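Local structure of putative adhesin (Bacteroides thetaiotaomicron, 4QDG) at residues N151-L157 and A217-T223; D166-F172 and T196-Q202; I250-L256 and W279-F283. The protein is probably an outer-membrane lipoprotein of the fimbrillin superfamily that serves as an anchor for adhesive pili, and it binds magnesium ions. One frame throughout, in Å; residues are numbered along the deposited sequence. Where two conformers were deposited one is given.

The three contacts show how one beta domain is built outward from a central strand pair. Interaction 1 pairs 151-157 with 217-223, and each partner strand passes the sheet on. On one side, Tyr218 N probably bonds to Gly201 O at 2.8 Å, which joins it to interaction 2; on the other, Val156 N probably bonds to Met281 O at 2.7 Å, which joins it to interaction 3. The centres of interactions 2 and 3 lie about 9 Å and about 10 Å, respectively, from that of interaction 1, whereas interactions 2 and 3 are about 17 Å apart, centre to centre, and do not touch. Magnesium lies at one end, bound by Asn151 OD1, which also accepts a hydrogen bond from Trp279 of interaction 3.

Interaction 1: residues N151-L157 and A217-T223; sequences NNIRVVL and AYAELST. With MG (magnesium ion), chain D.
Two antiparallel strands, 151-157 and 217-223, form the middle of a beta sheet in this anchor protein of the transthyretin-like clan, and their pairing ends at a magnesium site. All seven residues of each segment are in register, with Asn151 opposite Thr223 and Leu157 opposite Ala217. Hydrogen-bonded and non-hydrogen-bonded pairs take turns along the ladder; Ile153 N donates to Leu221 O at 2.8 Å, and Leu221 N returns a bond to Ile153 O.

The two faces differ in character. Ile153, Val155, Leu157, Ala217, Ala219 and Leu221 make an apolar layer, where Val155 CG2 meets Leu221 CD1 at 3.9 Å; strand 170-176 packs on it through Ile174, Phe172 and Phe170. The other face carries a polar cluster centred on the Glu220 carboxylate, whose two oxygens are gripped separately. OE1 receives Asn152 ND2 at 2.7 Å, the partner lying in the amide plane and meeting the oxygen nearly head-on. In the conformer of Arg154 given, one of two deposited, OE2 takes Arg154 NH1 at 2.6 Å in a salt bridge that arrives from above the carboxylate plane, although OE2 itself lies close to the guanidinium plane. In this conformer CG stands anti to the backbone N (chi1 178°) and the chain runs on extended to NE, which carries the guanidinium past Glu220 and over the Tyr218 ring. There it lies almost flat, planes 18° apart, in a cation-pi stack with NH1 above the rim. Asn152 OD1 is engaged elsewhere, by Trp198 NE1.

At the far end Asn151 turns its amide away from the ladder. Trp279 NE1 donates to its OD1 and Ser224 O accepts from its ND2, so the amide is held from both ends. Glu276 O and Leu273 O also bind the ion, and Asn151 OD1 coordinates the magnesium at 2.3 Å.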
loop_
_atom_site.group_PDB
_atom_site.type_symbol
_atom_site.label_atom_id
_atom_site.label_comp_id
_atom_site.label_asym_id
_atom_site.label_seq_id
_atom_site.Cartn_x
_atom_site.Cartn_y
_atom_site.Cartn_z
ATOM N N ASN A 151 -2.522 -0.425 -0.838
ATOM C CA ASN A 151 -3.689 -0.750 -0.040
ATOM C C ASN A 151 -4.826 -1.257 -0.887
ATOM O O ASN A 151 -4.963 -0.884 -2.048
ATOM C CB ASN A 151 -4.167 0.510 0.713
ATOM C CG ASN A 151 -3.212 0.980 1.761
ATOM O OD1 ASN A 151 -3.145 0.443 2.875
ATOM N ND2 ASN A 151 -2.398 1.935 1.394
ATOM N N ASN A 152 -5.653 -2.082 -0.289
ATOM C CA ASN A 152 -6.877 -2.583 -0.903
ATOM C C ASN A 152 -8.008 -2.201 0.023
ATOM O O ASN A 152 -7.925 -2.462 1.218
ATOM C CB ASN A 152 -6.849 -4.108 -1.180
ATOM C CG ASN A 152 -8.031 -4.535 -2.032
ATOM O OD1 ASN A 152 -8.065 -4.275 -3.225
ATOM N ND2 ASN A 152 -9.089 -5.066 -1.414
ATOM N N ILE A 153 -9.009 -1.499 -0.512
ATOM C CA ILE A 153 -10.172 -1.046 0.249
ATOM C C ILE A 153 -11.426 -1.665 -0.393
ATOM O O ILE A 153 -11.686 -1.434 -1.564
ATOM C CB ILE A 153 -10.236 0.515 0.331
ATOM C CG1 ILE A 153 -9.005 1.061 1.056
ATOM C CG2 ILE A 153 -11.510 0.989 1.065
ATOM C CD1 ILE A 153 -8.289 2.172 0.415
ATOM N N ARG A 154 -12.136 -2.488 0.381
ATOM C CA ARG A 154 -13.383 -3.109 -0.036
ATOM C C ARG A 154 -14.522 -2.314 0.610
ATOM O O ARG A 154 -14.641 -2.273 1.824
ATOM C CB ARG A 154 -13.432 -4.615 0.312
ATOM C CG ARG A 154 -14.753 -5.340 -0.059
ATOM C CD ARG A 154 -14.656 -6.810 0.340
ATOM N NE ARG A 154 -15.876 -7.599 0.125
ATOM C CZ ARG A 154 -16.141 -8.336 -0.956
ATOM N NH1 ARG A 154 -15.308 -8.337 -1.993
ATOM N NH2 ARG A 154 -17.251 -9.064 -1.015
ATOM N N VAL A 155 -15.337 -1.651 -0.230
ATOM C CA VAL A 155 -16.471 -0.852 0.194
ATOM C C VAL A 155 -17.717 -1.673 0.006
ATOM O O VAL A 155 -17.966 -2.148 -1.093
ATOM C CB VAL A 155 -16.530 0.508 -0.561
ATOM C CG1 VAL A 155 -17.700 1.350 -0.067
ATOM C CG2 VAL A 155 -15.204 1.280 -0.399
ATOM N N VAL A 156 -18.519 -1.832 1.074
ATOM C CA VAL A 156 -19.754 -2.600 1.034
ATOM C C VAL A 156 -20.963 -1.700 1.349
ATOM O O VAL A 156 -20.905 -0.880 2.261
ATOM C CB VAL A 156 -19.685 -3.837 1.966
ATOM C CG1 VAL A 156 -21.037 -4.554 2.074
ATOM C CG2 VAL A 156 -18.610 -4.817 1.494
ATOM N N LEU A 157 -22.039 -1.841 0.549
ATOM C CA LEU A 157 -23.316 -1.162 0.760
ATOM C C LEU A 157 -24.313 -2.226 1.141
ATOM O O LEU A 157 -24.476 -3.199 0.413
ATOM C CB LEU A 157 -23.778 -0.348 -0.458
ATOM C CG LEU A 157 -22.789 0.625 -1.104
ATOM C CD1 LEU A 157 -23.445 1.348 -2.233
ATOM C CD2 LEU A 157 -22.242 1.631 -0.077
ATOM N N ALA A 217 -23.900 -4.872 -2.003
ATOM C CA ALA A 217 -23.101 -4.358 -3.111
ATOM C C ALA A 217 -21.674 -4.206 -2.609
ATOM O O ALA A 217 -21.462 -3.842 -1.441
ATOM C CB ALA A 217 -23.660 -3.009 -3.573
ATOM N N TYR A 218 -20.690 -4.464 -3.459
ATOM C CA TYR A 218 -19.300 -4.266 -3.050
ATOM C C TYR A 218 -18.514 -3.681 -4.189
ATOM O O TYR A 218 -18.872 -3.890 -5.346
ATOM C CB TYR A 218 -18.632 -5.572 -2.539
ATOM C CG TYR A 218 -18.220 -6.528 -3.635
ATOM C CD1 TYR A 218 -16.978 -6.413 -4.258
ATOM C CD2 TYR A 218 -19.063 -7.552 -4.043
ATOM C CE1 TYR A 218 -16.605 -7.272 -5.295
ATOM C CE2 TYR A 218 -18.702 -8.419 -5.082
ATOM C CZ TYR A 218 -17.475 -8.267 -5.709
ATOM O OH TYR A 218 -17.121 -9.109 -6.731
ATOM N N ALA A 219 -17.434 -2.971 -3.847
ATOM C CA ALA A 219 -16.429 -2.418 -4.733
ATOM C C ALA A 219 -15.040 -2.555 -4.078
ATOM O O ALA A 219 -14.859 -2.210 -2.911
ATOM C CB ALA A 219 -16.715 -0.964 -5.037
ATOM N N GLU A 220 -14.073 -3.076 -4.834
ATOM C CA GLU A 220 -12.703 -3.206 -4.384
ATOM C C GLU A 220 -11.868 -2.135 -5.073
ATOM O O GLU A 220 -11.862 -2.065 -6.303
ATOM C CB GLU A 220 -12.171 -4.597 -4.665
ATOM C CG GLU A 220 -13.035 -5.699 -4.072
ATOM C CD GLU A 220 -12.376 -6.598 -3.044
ATOM O OE1 GLU A 220 -11.317 -6.227 -2.494
ATOM O OE2 GLU A 220 -12.927 -7.691 -2.798
ATOM N N LEU A 221 -11.193 -1.282 -4.292
ATOM C CA LEU A 221 -10.349 -0.221 -4.838
ATOM C C LEU A 221 -8.919 -0.423 -4.336
ATOM O O LEU A 221 -8.708 -0.751 -3.174
ATOM C CB LEU A 221 -10.889 1.169 -4.428
ATOM C CG LEU A 221 -12.251 1.560 -4.941
ATOM C CD1 LEU A 221 -13.253 1.556 -3.803
ATOM C CD2 LEU A 221 -12.178 2.915 -5.600
ATOM N N SER A 222 -7.951 -0.268 -5.218
ATOM C CA SER A 222 -6.535 -0.501 -4.965
ATOM C C SER A 222 -5.802 0.849 -5.076
ATOM O O SER A 222 -5.914 1.520 -6.089
ATOM C CB SER A 222 -6.014 -1.534 -5.972
ATOM O OG SER A 222 -4.623 -1.741 -5.856
ATOM N N THR A 223 -5.139 1.287 -4.001
ATOM C CA THR A 223 -4.533 2.625 -3.987
ATOM C C THR A 223 -3.075 2.594 -3.560
ATOM O O THR A 223 -2.566 1.580 -3.072
ATOM C CB THR A 223 -5.311 3.568 -3.007
ATOM O OG1 THR A 223 -4.979 3.248 -1.653
ATOM C CG2 THR A 223 -6.862 3.543 -3.196
HETATM MG MG MG D . -1.500 0.425 4.519
HETATM O O HOH W 1 0.006 -0.462 3.254
#

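Interaction 2: residues D166-F172 and T196-Q202; sequences DDKKFEF and TPWAQGQ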
loop_
_atom_site.group_PDB
_atom_site.type_symbol
_atom_site.label_atom_id
_atom_site.label_comp_id
_atom_site.label_asym_id
_atom_site.label_seq_id
_atom_site.Cartn_x
_atom_site.Cartn_y
_atom_site.Cartn_z
ATOM N N ASP A 166 -28.171 -3.140 -5.332
ATOM C CA ASP A 166 -27.636 -3.393 -6.670
ATOM C C ASP A 166 -26.418 -2.522 -6.865
ATOM O O ASP A 166 -26.543 -1.299 -6.889
ATOM C CB ASP A 166 -28.711 -3.124 -7.734
ATOM C CG ASP A 166 -28.270 -3.298 -9.178
ATOM O OD1 ASP A 166 -27.168 -3.847 -9.404
ATOM O OD2 ASP A 166 -29.050 -2.931 -10.083
ATOM N N ASP A 167 -25.241 -3.149 -6.995
ATOM C CA ASP A 167 -23.964 -2.453 -7.172
ATOM C C ASP A 167 -23.941 -1.574 -8.420
ATOM O O ASP A 167 -23.250 -0.559 -8.433
ATOM C CB ASP A 167 -22.812 -3.461 -7.256
ATOM C CG ASP A 167 -22.858 -4.314 -8.507
ATOM O OD1 ASP A 167 -23.760 -5.157 -8.607
ATOM O OD2 ASP A 167 -22.028 -4.085 -9.414
ATOM N N LYS A 168 -24.684 -1.982 -9.465
ATOM C CA LYS A 168 -24.746 -1.320 -10.764
ATOM C C LYS A 168 -25.414 0.050 -10.669
ATOM O O LYS A 168 -25.291 0.855 -11.593
ATOM C CB LYS A 168 -25.476 -2.199 -11.791
ATOM C CG LYS A 168 -24.753 -3.512 -12.115
ATOM C CD LYS A 168 -25.570 -4.377 -13.098
ATOM C CE LYS A 168 -26.417 -5.403 -12.398
ATOM N NZ LYS A 168 -27.744 -4.870 -12.011
ATOM N N LYS A 169 -26.103 0.327 -9.553
ATOM C CA LYS A 169 -26.751 1.612 -9.343
ATOM C C LYS A 169 -25.756 2.673 -8.833
ATOM O O LYS A 169 -26.128 3.835 -8.719
ATOM C CB LYS A 169 -27.909 1.439 -8.333
ATOM C CG LYS A 169 -29.133 0.732 -8.907
ATOM C CD LYS A 169 -30.238 0.720 -7.882
ATOM C CE LYS A 169 -31.584 0.538 -8.523
ATOM N NZ LYS A 169 -32.630 0.305 -7.495
ATOM N N PHE A 170 -24.497 2.267 -8.521
ATOM C CA PHE A 170 -23.502 3.120 -7.878
ATOM C C PHE A 170 -22.136 3.147 -8.502
ATOM O O PHE A 170 -21.656 2.158 -9.044
ATOM C CB PHE A 170 -23.308 2.684 -6.416
ATOM C CG PHE A 170 -24.577 2.702 -5.607
ATOM C CD1 PHE A 170 -25.033 3.879 -5.026
ATOM C CD2 PHE A 170 -25.311 1.534 -5.409
ATOM C CE1 PHE A 170 -26.178 3.885 -4.236
ATOM C CE2 PHE A 170 -26.480 1.552 -4.651
ATOM C CZ PHE A 170 -26.903 2.724 -4.065
ATOM N N GLU A 171 -21.502 4.300 -8.354
ATOM C CA GLU A 171 -20.144 4.615 -8.756
ATOM C C GLU A 171 -19.362 4.831 -7.475
ATOM O O GLU A 171 -19.843 5.514 -6.556
ATOM C CB GLU A 171 -20.109 5.857 -9.650
ATOM C CG GLU A 171 -20.451 5.571 -11.094
ATOM C CD GLU A 171 -20.456 6.762 -12.040
ATOM O OE1 GLU A 171 -20.358 7.923 -11.572
ATOM O OE2 GLU A 171 -20.583 6.526 -13.264
ATOM N N PHE A 172 -18.176 4.218 -7.401
ATOM C CA PHE A 172 -17.291 4.282 -6.237
ATOM C C PHE A 172 -15.986 4.919 -6.640
ATOM O O PHE A 172 -15.449 4.584 -7.693
ATOM C CB PHE A 172 -17.027 2.890 -5.665
ATOM C CG PHE A 172 -18.260 2.113 -5.256
ATOM C CD1 PHE A 172 -19.035 1.455 -6.209
ATOM C CD2 PHE A 172 -18.569 1.923 -3.908
ATOM C CE1 PHE A 172 -20.123 0.673 -5.819
ATOM C CE2 PHE A 172 -19.672 1.159 -3.528
ATOM C CZ PHE A 172 -20.442 0.542 -4.480
ATOM N N THR A 196 -10.780 4.124 -9.262
ATOM C CA THR A 196 -12.091 3.505 -9.467
ATOM C C THR A 196 -11.939 1.996 -9.168
ATOM O O THR A 196 -10.809 1.505 -9.101
ATOM C CB THR A 196 -12.684 3.830 -10.844
ATOM O OG1 THR A 196 -11.824 3.339 -11.865
ATOM C CG2 THR A 196 -12.982 5.348 -11.030
ATOM N N PRO A 197 -13.029 1.245 -8.928
ATOM C CA PRO A 197 -12.865 -0.178 -8.558
ATOM C C PRO A 197 -12.292 -1.090 -9.645
ATOM O O PRO A 197 -12.599 -0.951 -10.835
ATOM C CB PRO A 197 -14.288 -0.609 -8.225
ATOM C CG PRO A 197 -15.006 0.680 -7.873
ATOM C CD PRO A 197 -14.453 1.644 -8.858
ATOM N N TRP A 198 -11.447 -2.023 -9.213
ATOM C CA TRP A 198 -10.846 -3.069 -10.033
ATOM C C TRP A 198 -11.811 -4.284 -10.046
ATOM O O TRP A 198 -11.731 -5.129 -10.923
ATOM C CB TRP A 198 -9.421 -3.451 -9.547
ATOM C CG TRP A 198 -9.328 -4.029 -8.164
ATOM C CD1 TRP A 198 -9.043 -3.351 -7.018
ATOM C CD2 TRP A 198 -9.461 -5.411 -7.788
ATOM N NE1 TRP A 198 -8.939 -4.223 -5.967
ATOM C CE2 TRP A 198 -9.236 -5.487 -6.398
ATOM C CE3 TRP A 198 -9.688 -6.603 -8.501
ATOM C CZ2 TRP A 198 -9.307 -6.697 -5.687
ATOM C CZ3 TRP A 198 -9.747 -7.801 -7.798
ATOM C CH2 TRP A 198 -9.583 -7.837 -6.402
ATOM N N ALA A 199 -12.716 -4.347 -9.068
ATOM C CA ALA A 199 -13.768 -5.352 -8.903
ATOM C C ALA A 199 -14.978 -4.699 -8.262
ATOM O O ALA A 199 -14.829 -3.818 -7.420
ATOM C CB ALA A 199 -13.278 -6.516 -8.063
ATOM N N GLN A 200 -16.166 -5.090 -8.700
ATOM C CA GLN A 200 -17.456 -4.583 -8.227
ATOM C C GLN A 200 -18.515 -5.647 -8.514
ATOM O O GLN A 200 -18.436 -6.334 -9.527
ATOM C CB GLN A 200 -17.786 -3.249 -8.925
ATOM C CG GLN A 200 -19.096 -2.575 -8.497
ATOM C CD GLN A 200 -19.227 -1.179 -9.026
ATOM O OE1 GLN A 200 -18.246 -0.528 -9.387
ATOM N NE2 GLN A 200 -20.449 -0.664 -9.034
ATOM N N GLY A 201 -19.467 -5.788 -7.615
ATOM C CA GLY A 201 -20.527 -6.772 -7.755
ATOM C C GLY A 201 -21.413 -6.858 -6.538
ATOM O O GLY A 201 -21.544 -5.905 -5.762
ATOM N N GLN A 202 -22.022 -8.024 -6.373
ATOM C CA GLN A 202 -22.882 -8.330 -5.259
ATOM C C GLN A 202 -22.306 -9.501 -4.481
ATOM O O GLN A 202 -21.607 -10.346 -5.045
ATOM C CB GLN A 202 -24.315 -8.620 -5.736
ATOM C CG GLN A 202 -25.098 -7.357 -6.112
ATOM C CD GLN A 202 -26.488 -7.638 -6.620
ATOM O OE1 GLN A 202 -26.709 -8.521 -7.446
ATOM N NE2 GLN A 202 -27.450 -6.871 -6.164
HETATM O O HOH W 2 -24.957 -7.425 -10.159
HETATM O O HOH W 3 -17.860 2.239 -9.595
#
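Gln200 reaches across to the 3-10 turn and following strand of 166-172, a side-chain-to-backbone contact joining the four-stranded antiparallel sheet, through 170-176, to strand 199-207 of the larger sheet. Its NE2 sits between two carbonyls: it bonds to Phe170 O at 3.1 Å and makes a weak bond to Asp167 O at 2.9 Å. The same nitrogen lies near the plane of the Phe172 ring, at its edge, 3.5 Å from CE1. The amide is turned 81° against that ring. The other end of the amide is tied down as well, since water 3 donates to Gln200 OE1 and accepts from Phe172 N, so both polar ends hold the amide's rotation. An extended chain, with CG opposite the backbone N (chi1 -178°), gives Gln200 the length to do this.

Around this amide the packing is close. Asp167 CB lies against Gly201 O, and its carboxylate lies against Gly201 CA and Gln200 CG; water 2 donates to Asp167 OD1 and, weakly, to Gln202 OE1, while Gln202 NE2 bonds to Val165 O. Pro197 CG touches Phe172 CB at 3.7 Å, and Ala219 of the neighbouring strand contacts both residues.

Further out, Asp166 OD1 accepts from Lys168 N at 3.1 Å, an Asx turn, and Lys168 NZ adds a salt bridge to the same oxygen at 2.9 Å from the opposite face of the carboxylate.

Interaction 3: residues I250-L256 and W279-F283; sequences IPLINYL and WSMIF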
loop_
_atom_site.group_PDB
_atom_site.type_symbol
_atom_site.label_atom_id
_atom_site.label_comp_id
_atom_site.label_asym_id
_atom_site.label_seq_id
_atom_site.Cartn_x
_atom_site.Cartn_y
_atom_site.Cartn_z
ATOM N N ILE A 250 -16.753 11.068 2.285
ATOM C CA ILE A 250 -16.100 11.172 3.578
ATOM C C ILE A 250 -14.597 11.342 3.491
ATOM O O ILE A 250 -13.979 10.863 2.535
ATOM C CB ILE A 250 -16.420 9.861 4.389
ATOM C CG1 ILE A 250 -15.924 8.581 3.643
ATOM C CG2 ILE A 250 -17.910 9.760 4.756
ATOM C CD1 ILE A 250 -15.424 7.509 4.476
ATOM N N PRO A 251 -13.976 11.927 4.542
ATOM C CA PRO A 251 -12.509 11.917 4.599
ATOM C C PRO A 251 -12.091 10.508 5.053
ATOM O O PRO A 251 -12.208 10.145 6.230
ATOM C CB PRO A 251 -12.173 13.043 5.594
ATOM C CG PRO A 251 -13.442 13.305 6.359
ATOM C CD PRO A 251 -14.565 12.526 5.769
ATOM N N LEU A 252 -11.686 9.696 4.072
ATOM C CA LEU A 252 -11.307 8.298 4.196
ATOM C C LEU A 252 -10.332 7.999 5.366
ATOM O O LEU A 252 -10.567 7.039 6.093
ATOM C CB LEU A 252 -10.691 7.809 2.860
ATOM C CG LEU A 252 -10.099 6.382 2.804
ATOM C CD1 LEU A 252 -11.158 5.292 3.090
ATOM C CD2 LEU A 252 -9.505 6.126 1.460
ATOM N N ILE A 253 -9.269 8.800 5.536
ATOM C CA ILE A 253 -8.233 8.564 6.541
ATOM C C ILE A 253 -8.792 8.748 7.973
ATOM O O ILE A 253 -8.566 7.883 8.838
ATOM C CB ILE A 253 -6.969 9.401 6.255
ATOM C CG1 ILE A 253 -6.323 8.868 4.964
ATOM C CG2 ILE A 253 -5.999 9.342 7.431
ATOM C CD1 ILE A 253 -4.965 9.078 4.777
ATOM N N ASN A 254 -9.588 9.791 8.178
ATOM C CA ASN A 254 -10.268 10.073 9.443
ATOM C C ASN A 254 -11.179 8.933 9.877
ATOM O O ASN A 254 -11.208 8.599 11.057
ATOM C CB ASN A 254 -11.106 11.350 9.326
ATOM C CG ASN A 254 -10.296 12.612 9.186
ATOM O OD1 ASN A 254 -9.093 12.607 8.899
ATOM N ND2 ASN A 254 -10.966 13.732 9.317
ATOM N N TYR A 255 -11.900 8.335 8.919
ATOM C CA TYR A 255 -12.831 7.235 9.164
ATOM C C TYR A 255 -12.047 5.990 9.533
ATOM O O TYR A 255 -12.390 5.386 10.524
ATOM C CB TYR A 255 -13.764 7.018 7.948
ATOM C CG TYR A 255 -15.019 7.857 8.034
ATOM C CD1 TYR A 255 -14.960 9.249 7.951
ATOM C CD2 TYR A 255 -16.251 7.274 8.319
ATOM C CE1 TYR A 255 -16.102 10.035 8.107
ATOM C CE2 TYR A 255 -17.391 8.052 8.519
ATOM C CZ TYR A 255 -17.317 9.433 8.385
ATOM O OH TYR A 255 -18.452 10.200 8.521
ATOM N N LEU A 256 -10.911 5.716 8.874
ATOM C CA LEU A 256 -10.106 4.522 9.213
ATOM C C LEU A 256 -9.462 4.658 10.584
ATOM O O LEU A 256 -9.316 3.670 11.291
ATOM C CB LEU A 256 -9.014 4.205 8.164
ATOM C CG LEU A 256 -9.455 4.002 6.721
ATOM C CD1 LEU A 256 -8.246 3.857 5.828
ATOM C CD2 LEU A 256 -10.382 2.814 6.579
ATOM N N TRP A 279 -8.306 -3.439 3.816
ATOM C CA TRP A 279 -9.361 -2.682 4.482
ATOM C C TRP A 279 -10.723 -3.051 3.969
ATOM O O TRP A 279 -10.885 -3.333 2.777
ATOM C CB TRP A 279 -9.143 -1.183 4.229
ATOM C CG TRP A 279 -7.771 -0.665 4.568
ATOM C CD1 TRP A 279 -6.711 -0.532 3.720
ATOM C CD2 TRP A 279 -7.355 -0.109 5.822
ATOM N NE1 TRP A 279 -5.642 0.021 4.379
ATOM C CE2 TRP A 279 -6.009 0.302 5.670
ATOM C CE3 TRP A 279 -7.973 0.033 7.081
ATOM C CZ2 TRP A 279 -5.280 0.886 6.718
ATOM C CZ3 TRP A 279 -7.250 0.606 8.119
ATOM C CH2 TRP A 279 -5.917 1.020 7.931
ATOM N N SER A 280 -11.728 -2.991 4.843
ATOM C CA SER A 280 -13.109 -3.237 4.443
ATOM C C SER A 280 -14.010 -2.294 5.197
ATOM O O SER A 280 -13.754 -1.987 6.370
ATOM C CB SER A 280 -13.528 -4.698 4.596
ATOM O OG SER A 280 -13.598 -5.133 5.939
HETATM N N MSE A 281 -14.988 -1.729 4.493
HETATM C CA MSE A 281 -15.896 -0.763 5.101
HETATM C C MSE A 281 -17.323 -1.041 4.691
HETATM O O MSE A 281 -17.633 -1.037 3.503
HETATM C CB MSE A 281 -15.516 0.663 4.717
HETATM C CG MSE A 281 -14.093 1.038 5.039
HETATM SE SE MSE A 281 -13.738 2.843 4.383
HETATM C CE MSE A 281 -14.606 3.856 5.833
ATOM N N ILE A 282 -18.189 -1.256 5.675
ATOM C CA ILE A 282 -19.602 -1.522 5.424
ATOM C C ILE A 282 -20.412 -0.293 5.813
ATOM O O ILE A 282 -20.355 0.147 6.961
ATOM C CB ILE A 282 -20.133 -2.799 6.130
ATOM C CG1 ILE A 282 -19.253 -4.031 5.775
ATOM C CG2 ILE A 282 -21.603 -3.031 5.753
ATOM C CD1 ILE A 282 -19.500 -5.232 6.625
ATOM N N PHE A 283 -21.145 0.252 4.837
ATOM C CA PHE A 283 -22.050 1.373 5.030
ATOM C C PHE A 283 -23.481 0.827 4.974
ATOM O O PHE A 283 -23.816 0.048 4.075
ATOM C CB PHE A 283 -21.808 2.475 3.978
ATOM C CG PHE A 283 -20.439 3.126 4.041
ATOM C CD1 PHE A 283 -19.345 2.551 3.404
ATOM C CD2 PHE A 283 -20.254 4.329 4.710
ATOM C CE1 PHE A 283 -18.080 3.154 3.463
ATOM C CE2 PHE A 283 -18.993 4.927 4.772
ATOM C CZ PHE A 283 -17.913 4.338 4.138
#
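The helix beginning at Leu252 runs nearly at right angles to strand 279-283, the short axes crossing at 92° and approaching to 11.2 Å, so that side chains alone bridge the gap. Leu256 and the selenomethionine Met281 carry most of it. Leu256 CD1 stands over the six-membered ring of Trp279 in a CH-pi contact, 3.9 Å from its centroid and only 6° off the ring normal, while its other methyl, CD2, touches Trp279 CE3 at 3.7 Å. Met281 SE packs against Leu252 CD1 at 3.8 Å, and the bend at chi3 (79°) turns CE toward Tyr255 CB and Ile250 CD1. Ile250 and Met281 meet tip to tip. Ile250 CD1 also reaches the edge of the Phe283 ring, at CZ, 4.0 Å away, and lies over one face of the Tyr255 ring.

Ile296 of strand 295-298 adds to this apolar layer by touching Tyr255, Met281 and Phe283. The Trp279 side chain also lies about 4 Å from the bound magnesium, nearest atoms. The whole is the end of strand 246-251 and the helix that follows it, packed on one face of a beta sheet, burying hydrophobic side chains beside the metal site.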